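Local structure of cytochrome C-type biogenesis protein ccmF (6ZMQ) at residues T223-L228 and L642-P647; F233-K238 and I266-A271. The protein is a membrane-bound heme lyase of cytochrome c maturation that binds heme b and probably attaches heme to apocytochrome c. All coordinates share one frame; numbering follows the deposited sequence.

Contact 1: residues T223-L228 and L642-P647. With PTY (phosphatidylethanolamine), chain F.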
loop_
_atom_site.group_PDB
_atom_site.type_symbol
_atom_site.label_atom_id
_atom_site.label_comp_id
_atom_site.label_asym_id
_atom_site.label_seq_id
_atom_site.Cartn_x
_atom_site.Cartn_y
_atom_site.Cartn_z
ATOM N N THR A 223 -15.996 6.482 12.157
ATOM C CA THR A 223 -14.921 5.554 11.806
ATOM C C THR A 223 -13.842 6.214 10.951
ATOM O O THR A 223 -12.880 5.542 10.546
ATOM C CB THR A 223 -15.481 4.314 11.096
ATOM O OG1 THR A 223 -14.498 3.283 11.122
ATOM C CG2 THR A 223 -15.823 4.586 9.641
ATOM N N ARG A 224 -13.923 7.543 10.799
ATOM C CA ARG A 224 -13.246 8.305 9.746
ATOM C C ARG A 224 -11.722 8.232 9.838
ATOM O O ARG A 224 -11.033 8.198 8.805
ATOM C CB ARG A 224 -13.774 9.748 9.821
ATOM C CG ARG A 224 -12.978 10.849 9.141
ATOM C CD ARG A 224 -12.102 11.682 10.104
ATOM N NE ARG A 224 -11.581 12.938 9.551
ATOM C CZ ARG A 224 -10.739 13.079 8.523
ATOM N NH1 ARG A 224 -10.472 14.294 8.071
ATOM N NH2 ARG A 224 -10.165 12.038 7.928
ATOM N N TRP A 225 -11.185 8.127 11.053
ATOM C CA TRP A 225 -9.737 8.199 11.214
ATOM C C TRP A 225 -9.077 6.876 10.844
ATOM O O TRP A 225 -7.946 6.864 10.347
ATOM C CB TRP A 225 -9.401 8.641 12.640
ATOM C CG TRP A 225 -9.670 10.138 12.887
ATOM C CD1 TRP A 225 -10.439 10.655 13.889
ATOM C CD2 TRP A 225 -9.168 11.278 12.150
ATOM N NE1 TRP A 225 -10.475 12.025 13.814
ATOM C CE2 TRP A 225 -9.698 12.434 12.764
ATOM C CE3 TRP A 225 -8.333 11.437 11.035
ATOM C CZ2 TRP A 225 -9.420 13.718 12.301
ATOM C CZ3 TRP A 225 -8.059 12.714 10.588
ATOM C CH2 TRP A 225 -8.604 13.835 11.213
ATOM N N TRP A 226 -9.786 5.757 11.043
ATOM C CA TRP A 226 -9.298 4.465 10.560
ATOM C C TRP A 226 -9.302 4.410 9.043
ATOM O O TRP A 226 -8.421 3.789 8.443
ATOM C CB TRP A 226 -10.147 3.312 11.092
ATOM C CG TRP A 226 -9.923 2.984 12.507
ATOM C CD1 TRP A 226 -9.003 2.120 13.017
ATOM C CD2 TRP A 226 -10.682 3.466 13.615
ATOM N NE1 TRP A 226 -9.130 2.044 14.385
ATOM C CE2 TRP A 226 -10.151 2.869 14.777
ATOM C CE3 TRP A 226 -11.747 4.365 13.741
ATOM C CZ2 TRP A 226 -10.649 3.142 16.048
ATOM C CZ3 TRP A 226 -12.243 4.635 15.007
ATOM C CH2 TRP A 226 -11.695 4.025 16.143
ATOM N N THR A 227 -10.286 5.057 8.408
ATOM C CA THR A 227 -10.319 5.134 6.950
ATOM C C THR A 227 -9.148 5.945 6.408
ATOM O O THR A 227 -8.445 5.487 5.493
ATOM C CB THR A 227 -11.645 5.742 6.487
ATOM O OG1 THR A 227 -11.664 7.146 6.778
ATOM C CG2 THR A 227 -12.802 5.077 7.210
ATOM N N LEU A 228 -8.876 7.118 7.007
ATOM C CA LEU A 228 -7.743 7.933 6.559
ATOM C C LEU A 228 -6.403 7.260 6.858
ATOM O O LEU A 228 -5.541 7.196 5.976
ATOM C CB LEU A 228 -7.773 9.324 7.197
ATOM C CG LEU A 228 -6.513 10.155 6.874
ATOM C CD1 LEU A 228 -6.378 10.541 5.386
ATOM C CD2 LEU A 228 -6.327 11.331 7.776
ATOM N N LEU A 642 0.149 13.274 7.396
ATOM C CA LEU A 642 0.450 13.494 8.809
ATOM C C LEU A 642 -0.097 14.826 9.320
ATOM O O LEU A 642 -0.394 14.947 10.515
ATOM C CB LEU A 642 1.956 13.406 9.052
ATOM C CG LEU A 642 2.547 11.999 8.987
ATOM C CD1 LEU A 642 4.041 12.065 8.744
ATOM C CD2 LEU A 642 2.254 11.253 10.271
ATOM N N TYR A 643 -0.238 15.835 8.449
ATOM C CA TYR A 643 -0.756 17.129 8.903
ATOM C C TYR A 643 -2.274 17.098 9.060
ATOM O O TYR A 643 -2.835 17.913 9.806
ATOM C CB TYR A 643 -0.310 18.267 7.967
ATOM C CG TYR A 643 -0.495 19.670 8.548
ATOM C CD1 TYR A 643 0.507 20.244 9.324
ATOM C CD2 TYR A 643 -1.672 20.403 8.357
ATOM C CE1 TYR A 643 0.358 21.501 9.881
ATOM C CE2 TYR A 643 -1.831 21.662 8.920
ATOM C CZ TYR A 643 -0.808 22.204 9.673
ATOM O OH TYR A 643 -0.942 23.454 10.233
ATOM N N ILE A 644 -2.966 16.199 8.344
ATOM C CA ILE A 644 -4.391 15.983 8.630
ATOM C C ILE A 644 -4.573 15.452 10.056
ATOM O O ILE A 644 -5.495 15.853 10.780
ATOM C CB ILE A 644 -5.034 15.048 7.585
ATOM C CG1 ILE A 644 -4.651 15.468 6.156
ATOM C CG2 ILE A 644 -6.563 15.006 7.778
ATOM C CD1 ILE A 644 -5.540 16.519 5.529
ATOM N N LEU A 645 -3.665 14.580 10.491
ATOM C CA LEU A 645 -3.550 14.180 11.886
ATOM C C LEU A 645 -2.825 15.271 12.687
ATOM O O LEU A 645 -2.448 16.322 12.166
ATOM C CB LEU A 645 -2.820 12.843 11.962
ATOM C CG LEU A 645 -3.447 11.827 11.003
ATOM C CD1 LEU A 645 -2.501 10.698 10.686
ATOM C CD2 LEU A 645 -4.748 11.281 11.556
ATOM N N TRP A 646 -2.627 15.029 13.981
ATOM C CA TRP A 646 -1.911 16.021 14.780
ATOM C C TRP A 646 -0.404 15.822 14.646
ATOM O O TRP A 646 0.087 14.700 14.838
ATOM C CB TRP A 646 -2.345 15.968 16.245
ATOM C CG TRP A 646 -2.292 17.308 16.933
ATOM C CD1 TRP A 646 -3.298 18.229 17.004
ATOM C CD2 TRP A 646 -1.194 17.855 17.679
ATOM N NE1 TRP A 646 -2.888 19.325 17.725
ATOM C CE2 TRP A 646 -1.603 19.119 18.156
ATOM C CE3 TRP A 646 0.094 17.403 17.984
ATOM C CZ2 TRP A 646 -0.769 19.935 18.920
ATOM C CZ3 TRP A 646 0.923 18.217 18.745
ATOM C CH2 TRP A 646 0.486 19.467 19.204
ATOM N N PRO A 647 0.359 16.872 14.268
ATOM C CA PRO A 647 1.826 16.825 14.160
ATOM C C PRO A 647 2.529 16.485 15.473
ATOM O O PRO A 647 3.575 15.846 15.415
ATOM C CB PRO A 647 2.207 18.250 13.724
ATOM C CG PRO A 647 0.988 19.076 13.881
ATOM C CD PRO A 647 -0.180 18.156 13.786
HETATM C C1 PTY F . -7.539 5.209 15.553
HETATM C C2 PTY F . -13.661 9.470 14.700
HETATM C C3 PTY F . -13.046 9.008 16.021
HETATM O O4 PTY F . -6.650 4.130 15.525
HETATM C C5 PTY F . -8.511 6.982 17.076
HETATM C C6 PTY F . -7.516 5.821 16.950
HETATM O O7 PTY F . -6.217 6.307 17.159
HETATM C C8 PTY F . -5.592 6.003 18.378
HETATM O O10 PTY F . -6.176 6.126 19.404
HETATM C C11 PTY F . -4.136 5.523 18.381
HETATM C C12 PTY F . -3.755 4.999 19.767
HETATM C C13 PTY F . -2.316 4.472 19.803
HETATM C C14 PTY F . -1.322 5.593 19.492
HETATM C C15 PTY F . 0.091 5.188 19.916
HETATM C C16 PTY F . 1.092 5.973 19.067
HETATM C C17 PTY F . 2.413 5.210 18.927
HETATM C C18 PTY F . 2.657 4.638 17.521
HETATM C C19 PTY F . 2.108 5.506 16.383
HETATM C C20 PTY F . 3.080 5.539 15.198
HETATM C C21 PTY F . 3.150 4.184 14.487
HETATM C C22 PTY F . 4.133 4.282 13.315
HETATM C C23 PTY F . 3.823 3.264 12.212
HETATM C C24 PTY F . 4.880 2.152 12.227
HETATM C C25 PTY F . 5.396 1.884 10.809
HETATM C C26 PTY F . 6.618 0.965 10.847
HETATM C C27 PTY F . 7.482 1.205 9.611
HETATM C C28 PTY F . 8.933 0.876 9.958
HETATM C C29 PTY F . 9.882 1.786 9.185
HETATM C C30 PTY F . -5.980 3.930 14.312
HETATM C C31 PTY F . -4.804 2.953 14.233
HETATM O O30 PTY F . -6.332 4.505 13.336
HETATM C C32 PTY F . -3.692 3.247 15.239
HETATM C C33 PTY F . -2.499 2.343 14.920
HETATM C C34 PTY F . -1.198 3.147 14.940
HETATM C C35 PTY F . -0.224 2.524 13.942
HETATM C C36 PTY F . 0.182 1.133 14.437
HETATM C C37 PTY F . 1.610 0.800 13.990
HETATM C C38 PTY F . 2.038 -0.584 14.489
HETATM C C39 PTY F . 3.428 -0.967 13.978
HETATM C C40 PTY F . 4.180 -1.745 15.057
HETATM C C41 PTY F . 5.628 -1.988 14.636
HETATM C C42 PTY F . 6.484 -0.816 15.110
HETATM C C43 PTY F . 7.505 -1.329 16.124
HETATM C C44 PTY F . 8.701 -0.382 16.107
HETATM P P1 PTY F . -11.059 7.646 17.074
HETATM O O11 PTY F . -11.816 8.371 15.799
HETATM O O12 PTY F . -12.074 6.808 17.814
HETATM O O13 PTY F . -10.572 8.715 18.024
HETATM O O14 PTY F . -9.790 6.705 16.558
HETATM N N1 PTY F . -14.759 10.379 14.978
#

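Contact 2: residues F233-K238 and I266-A271. With LMT (dodecyl-beta-D-maltoside), chain D.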
loop_
_atom_site.group_PDB
_atom_site.type_symbol
_atom_site.label_atom_id
_atom_site.label_comp_id
_atom_site.label_asym_id
_atom_site.label_seq_id
_atom_site.Cartn_x
_atom_site.Cartn_y
_atom_site.Cartn_z
ATOM N N PHE A 233 -1.538 4.261 5.222
ATOM C CA PHE A 233 -0.659 3.099 5.223
ATOM C C PHE A 233 -0.636 2.430 3.847
ATOM O O PHE A 233 0.426 1.990 3.385
ATOM C CB PHE A 233 -1.094 2.144 6.332
ATOM C CG PHE A 233 -0.621 2.568 7.705
ATOM C CD1 PHE A 233 0.685 2.991 7.896
ATOM C CD2 PHE A 233 -1.495 2.585 8.790
ATOM C CE1 PHE A 233 1.131 3.393 9.148
ATOM C CE2 PHE A 233 -1.050 2.996 10.053
ATOM C CZ PHE A 233 0.260 3.396 10.223
ATOM N N LEU A 234 -1.785 2.405 3.151
ATOM C CA LEU A 234 -1.827 1.947 1.757
ATOM C C LEU A 234 -1.010 2.825 0.809
ATOM O O LEU A 234 -0.302 2.298 -0.063
ATOM C CB LEU A 234 -3.275 1.850 1.260
ATOM C CG LEU A 234 -3.959 0.476 1.210
ATOM C CD1 LEU A 234 -4.041 -0.209 2.519
ATOM C CD2 LEU A 234 -5.372 0.635 0.650
ATOM N N THR A 235 -1.108 4.156 0.931
ATOM C CA THR A 235 -0.389 5.024 -0.002
ATOM C C THR A 235 1.113 4.998 0.271
ATOM O O THR A 235 1.914 4.997 -0.674
ATOM C CB THR A 235 -0.973 6.460 -0.021
ATOM O OG1 THR A 235 -0.477 7.176 -1.161
ATOM C CG2 THR A 235 -0.733 7.299 1.231
ATOM N N ALA A 236 1.516 4.934 1.552
ATOM C CA ALA A 236 2.927 4.783 1.885
ATOM C C ALA A 236 3.482 3.432 1.431
ATOM O O ALA A 236 4.635 3.343 0.997
ATOM C CB ALA A 236 3.138 4.998 3.381
ATOM N N GLY A 237 2.655 2.379 1.487
ATOM C CA GLY A 237 3.056 1.090 0.940
ATOM C C GLY A 237 3.251 1.094 -0.569
ATOM O O GLY A 237 4.217 0.517 -1.075
ATOM N N LYS A 238 2.329 1.725 -1.310
ATOM C CA LYS A 238 2.457 1.749 -2.771
ATOM C C LYS A 238 3.627 2.617 -3.236
ATOM O O LYS A 238 4.396 2.209 -4.122
ATOM C CB LYS A 238 1.142 2.191 -3.421
ATOM C CG LYS A 238 1.004 1.936 -4.960
ATOM C CD LYS A 238 1.643 0.650 -5.572
ATOM C CE LYS A 238 1.154 -0.730 -5.061
ATOM N NZ LYS A 238 2.133 -1.795 -5.470
ATOM N N ILE A 266 -5.195 -2.015 -7.169
ATOM C CA ILE A 266 -6.652 -2.144 -6.981
ATOM C C ILE A 266 -7.169 -1.715 -5.597
ATOM O O ILE A 266 -8.120 -0.917 -5.581
ATOM C CB ILE A 266 -7.156 -3.566 -7.342
ATOM C CG1 ILE A 266 -7.047 -3.874 -8.844
ATOM C CG2 ILE A 266 -8.613 -3.819 -6.927
ATOM C CD1 ILE A 266 -6.148 -5.032 -9.200
ATOM N N PRO A 267 -6.623 -2.153 -4.429
ATOM C CA PRO A 267 -7.203 -1.669 -3.151
ATOM C C PRO A 267 -6.978 -0.188 -2.897
ATOM O O PRO A 267 -7.921 0.509 -2.481
ATOM C CB PRO A 267 -6.488 -2.516 -2.088
ATOM C CG PRO A 267 -5.850 -3.602 -2.814
ATOM C CD PRO A 267 -5.488 -3.038 -4.115
ATOM N N TRP A 268 -5.754 0.301 -3.178
ATOM C CA TRP A 268 -5.390 1.707 -3.019
ATOM C C TRP A 268 -6.293 2.635 -3.822
ATOM O O TRP A 268 -6.592 3.754 -3.375
ATOM C CB TRP A 268 -3.934 1.933 -3.449
ATOM C CG TRP A 268 -3.546 3.391 -3.351
ATOM C CD1 TRP A 268 -3.123 4.033 -2.232
ATOM C CD2 TRP A 268 -3.601 4.392 -4.389
ATOM N NE1 TRP A 268 -2.900 5.355 -2.504
ATOM C CE2 TRP A 268 -3.190 5.605 -3.816
ATOM C CE3 TRP A 268 -3.987 4.381 -5.735
ATOM C CZ2 TRP A 268 -3.123 6.791 -4.540
ATOM C CZ3 TRP A 268 -3.914 5.563 -6.454
ATOM C CH2 TRP A 268 -3.485 6.749 -5.854
ATOM N N LEU A 269 -6.714 2.199 -5.011
ATOM C CA LEU A 269 -7.673 2.960 -5.807
ATOM C C LEU A 269 -9.018 3.079 -5.088
ATOM O O LEU A 269 -9.550 4.185 -4.912
ATOM C CB LEU A 269 -7.836 2.303 -7.181
ATOM C CG LEU A 269 -6.715 2.546 -8.202
ATOM C CD1 LEU A 269 -6.919 1.699 -9.464
ATOM C CD2 LEU A 269 -6.580 4.010 -8.540
ATOM N N LEU A 270 -9.548 1.946 -4.607
ATOM C CA LEU A 270 -10.900 1.928 -4.047
ATOM C C LEU A 270 -10.933 2.624 -2.694
ATOM O O LEU A 270 -11.841 3.422 -2.419
ATOM C CB LEU A 270 -11.393 0.485 -3.944
ATOM C CG LEU A 270 -11.420 -0.265 -5.278
ATOM C CD1 LEU A 270 -11.357 -1.786 -5.092
ATOM C CD2 LEU A 270 -12.617 0.154 -6.123
ATOM N N ALA A 271 -9.881 2.411 -1.890
ATOM C CA ALA A 271 -9.714 3.136 -0.635
ATOM C C ALA A 271 -9.500 4.631 -0.849
ATOM O O ALA A 271 -9.732 5.416 0.073
ATOM C CB ALA A 271 -8.558 2.545 0.173
HETATM C C1B LMT D . 9.737 -1.405 -19.133
HETATM C C2B LMT D . 9.427 -1.653 -20.644
HETATM C C3B LMT D . 10.664 -2.085 -21.500
HETATM C C4B LMT D . 12.025 -2.050 -20.753
HETATM C C5B LMT D . 11.790 -2.785 -19.421
HETATM C C6B LMT D . 13.114 -2.965 -18.690
HETATM O O1B LMT D . 8.567 -1.580 -18.366
HETATM O O2B LMT D . 8.448 -2.610 -20.702
HETATM O O3B LMT D . 10.708 -1.390 -22.676
HETATM O "O4'" LMT D . 13.000 -2.698 -21.478
HETATM O O5B LMT D . 10.802 -2.174 -18.573
HETATM O O6B LMT D . 13.966 -3.724 -19.448
HETATM C "C1'" LMT D . 5.552 0.859 -16.570
HETATM C "C2'" LMT D . 5.378 0.497 -18.080
HETATM C "C3'" LMT D . 6.321 -0.686 -18.473
HETATM C "C4'" LMT D . 7.783 -0.441 -18.037
HETATM C "C5'" LMT D . 7.656 -0.292 -16.498
HETATM C "C6'" LMT D . 8.942 -0.304 -15.719
HETATM O "O1'" LMT D . 5.062 2.121 -16.324
HETATM O "O2'" LMT D . 4.088 0.098 -18.309
HETATM O "O3'" LMT D . 6.256 -0.927 -19.812
HETATM O "O5'" LMT D . 6.943 0.900 -16.204
HETATM O "O6'" LMT D . 9.553 0.885 -16.007
HETATM C C1 LMT D . 3.745 2.209 -15.799
HETATM C C2 LMT D . 3.746 3.411 -14.892
HETATM C C3 LMT D . 2.510 4.263 -14.869
HETATM C C4 LMT D . 1.530 3.707 -13.862
HETATM C C5 LMT D . 0.312 4.581 -13.812
HETATM C C6 LMT D . -0.300 4.710 -12.448
HETATM C C7 LMT D . 0.732 5.102 -11.426
HETATM C C8 LMT D . 0.132 6.069 -10.466
HETATM C C9 LMT D . 0.381 5.701 -9.040
HETATM C C10 LMT D . -0.310 6.710 -8.171
HETATM C C11 LMT D . 0.003 6.444 -6.738
HETATM C C12 LMT D . 0.073 7.709 -5.955
#

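Contact 1: residues T223-L228 and L642-P647
Trp225 and Leu645 bring the two backbones nearest, 8.6 Å between CA atoms, where the first turn of helix 224-247 passes the C-terminal end of helix 627-644. Four apolar side chains fill the gap. The six-membered part of the Trp225 indole meets Leu645 obliquely, CE3 lying 3.6 Å from CD2, and the two side chains slide past each other in opposite directions. Ile644 offers its CG2 branch, anti to the backbone N, to the indole rim, 3.9 Å from Trp225 CZ3. The same methyl lies 3.7 Å from CD2 of Leu228, and the two side chains cross obliquely. Arg224 bends at chi2 and lays CD over the centre of the Trp225 ring, while Trp225 CZ3 sits 3.4 Å above the centre of the Arg224 guanidinium. NH1 of Arg224 reaches Ile644 CG2 at 4.0 Å, and NH2 hydrogen-bonds heme propionate oxygen O2D; nearby Arg502 adds a second positive charge. At the pyrrole edge, Trp225 CD1 lies 3.3 Å from O11 of one phospholipid, and NE1 makes a weak hydrogen bond to O11 of a second. The arrangement is a helix-end contact forming part of a heme b pocket, bordered by phosphatidylethanolamine lipids.

Contact 2: residues F233-K238 and I266-A271
Leu234 and Trp268 pack together in a roughly antiparallel pair of membrane helices, 224-247 and 266-284, joined by the tryptophan-rich WWD segment of the CcmF/CcsA family. The second helix also carries His276, an axial ligand of the heme b iron, further along. The axes of the two segments make an angle of 142° and approach to 9.8 Å. Leu234 and Trp268 are the nearest backbone pair, with 6.0 Å between their CA atoms. Leu234 points across the gap and drives its CD2 branch against the opposite helix, 3.7 Å from Ala271 CB and 3.8 Å from Trp268 CA. CD2 also lies 4.0 Å from Pro267 C, so it rests on backbone as well as on the Ala271 methyl. Trp268 answers from the other helix. Its CG stands anti to the backbone N (chi1 178°), and the indole, turned about chi2, brings its pyrrole ring beside Thr235, while CD1 packs 4.1 Å from Leu234 CB. The Trp268 ring also stacks with Trp231. The end of the alkyl tail of the detergent dodecyl maltoside lies over one face of the six-membered ring, C11 being 3.6 Å above the plane and offset toward the rim. An alanine in place of Trp268 would probably open a gap beside Leu234 and Thr235 and leave Trp231 without its stacking partner. At the pyrrole end, NE1 of Trp268 stands 3.3 Å from Thr235 OG1, which lies oblique to the ring.

In the fold
Helix 224-247 serves both contacts, and their centres lie about 15 Å apart. Contact 1 uses its N-terminal turn to meet helix 627-644, more than 400 residues away in sequence; contact 2 uses a later part to meet the next long helix, 266-284. Both are buried, but the centre of contact 2 lies about 4 Å from the centre of the chain, that of contact 1 about 16 Å. Their chemistry differs: contact 1 combines apolar packing with an arginine bound to heme and a lipid headgroup, whereas contact 2 is mostly apolar and has the alkyl tail of a detergent over its tryptophan. In each, a tryptophan touches both the partner segment and a bound amphiphile.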